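Local coordinates for protein Trypsin/chymotrypsin inhibitor (Alocasia macrorrhizos, PDB 5YCZ) that inhibits the serine proteases trypsin and alpha-chymotrypsin as a Kunitz-type plant inhibitor, at residues N167-N170 with E171-H174. Residues are numbered along the deposited sequence; the frame is centred on the assembly and turned at random.
Sequences NINN and ESPH
Asn169 reaches over the turn that follows it and holds the backbone N of Ser172 with its side-chain amide. Asn169 CB starts the approach, 4.0 Å from Ser172 O. Asn169 CG, anti to the backbone N (chi1 -176°), swings toward the far arm of the turn and stands 3.6 Å from Ser172 N. Asn169 OD1 completes the reach: Ser172 N donates to it at 2.7 Å in a nearly straight bond (163° at the hydrogen), but the donor sits above the carbonyl plane, 51° out of it. Asn169 ND2, the other tip of the amide, lies against Ser172 CB at 3.8 Å. The bridged residues, Asn170 and Glu171, both have right-handed helical backbone angles, forming a turn in the loop between strands 164-168 and 176-180, the last two strands of this beta-trefoil. In this type I-like turn, the Asn169 side chain bonds the N-H that the Asn169 carbonyl would accept in the textbook i to i+3 pattern. Pro173 packs beside the turn, its CD 3.4 Å from Asn170 O, and its ring also touches Thr154 and Gln132. The Asn170 side chain sets out away from the turn, though its CB stays close to Glu171; its OD1 accepts a hydrogen bond from Thr154 N of strand 153-159.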
# COMPACT_ATOMS: atom_id res chain seq x y z
N ASN A 167 1.04 -20.80 5.70
CA ASN A 167 -0.05 -21.36 6.50
C ASN A 167 0.35 -21.36 7.97
O ASN A 167 1.41 -20.86 8.33
CB ASN A 167 -0.41 -22.78 6.03
CG ASN A 167 0.70 -23.80 6.28
OD1 ASN A 167 1.88 -23.46 6.37
ND2 ASN A 167 0.33 -25.07 6.35
N ILE A 168 -0.51 -21.91 8.81
CA ILE A 168 -0.19 -22.08 10.23
C ILE A 168 0.68 -23.32 10.37
O ILE A 168 0.25 -24.43 10.05
CB ILE A 168 -1.46 -22.22 11.09
CG1 ILE A 168 -2.34 -20.98 10.99
CG2 ILE A 168 -1.05 -22.51 12.54
CD1 ILE A 168 -1.83 -19.84 11.85
N ASN A 169 1.89 -23.14 10.87
CA ASN A 169 2.74 -24.29 11.14
C ASN A 169 3.54 -24.01 12.41
O ASN A 169 4.54 -23.29 12.39
CB ASN A 169 3.66 -24.58 9.97
CG ASN A 169 4.47 -25.81 10.19
OD1 ASN A 169 4.84 -26.15 11.32
ND2 ASN A 169 4.75 -26.51 9.10
N ASN A 170 3.12 -24.61 13.52
CA ASN A 170 3.72 -24.19 14.77
C ASN A 170 5.11 -24.80 14.96
O ASN A 170 6.01 -24.14 15.48
CB ASN A 170 2.80 -24.54 15.94
CG ASN A 170 1.61 -23.62 16.02
OD1 ASN A 170 1.75 -22.40 16.04
ND2 ASN A 170 0.43 -24.19 16.04
N GLU A 171 5.32 -26.04 14.50
CA GLU A 171 6.65 -26.60 14.72
C GLU A 171 7.67 -26.06 13.72
O GLU A 171 8.84 -25.88 14.08
CB GLU A 171 6.61 -28.13 14.68
CG GLU A 171 8.00 -28.84 14.88
CD GLU A 171 8.75 -28.55 16.21
OE1 GLU A 171 9.75 -29.26 16.49
OE2 GLU A 171 8.38 -27.62 16.97
N SER A 172 7.29 -25.77 12.49
CA SER A 172 8.25 -25.30 11.49
C SER A 172 7.90 -23.91 11.00
O SER A 172 7.59 -23.72 9.82
CB SER A 172 8.35 -26.28 10.33
OG SER A 172 8.68 -27.56 10.83
N PRO A 173 7.96 -22.91 11.87
CA PRO A 173 7.68 -21.54 11.44
C PRO A 173 8.69 -21.04 10.42
O PRO A 173 9.87 -21.38 10.44
CB PRO A 173 7.76 -20.75 12.75
CG PRO A 173 8.69 -21.52 13.57
CD PRO A 173 8.38 -22.94 13.29
N HIS A 174 8.21 -20.19 9.52
CA HIS A 174 9.12 -19.48 8.63
C HIS A 174 9.78 -18.36 9.42
O HIS A 174 9.14 -17.36 9.76
CB HIS A 174 8.37 -18.93 7.41
CG HIS A 174 9.26 -18.22 6.44
ND1 HIS A 174 10.46 -18.74 6.00
CD2 HIS A 174 9.11 -17.03 5.79
CE1 HIS A 174 11.01 -17.91 5.14
NE2 HIS A 174 10.22 -16.86 5.00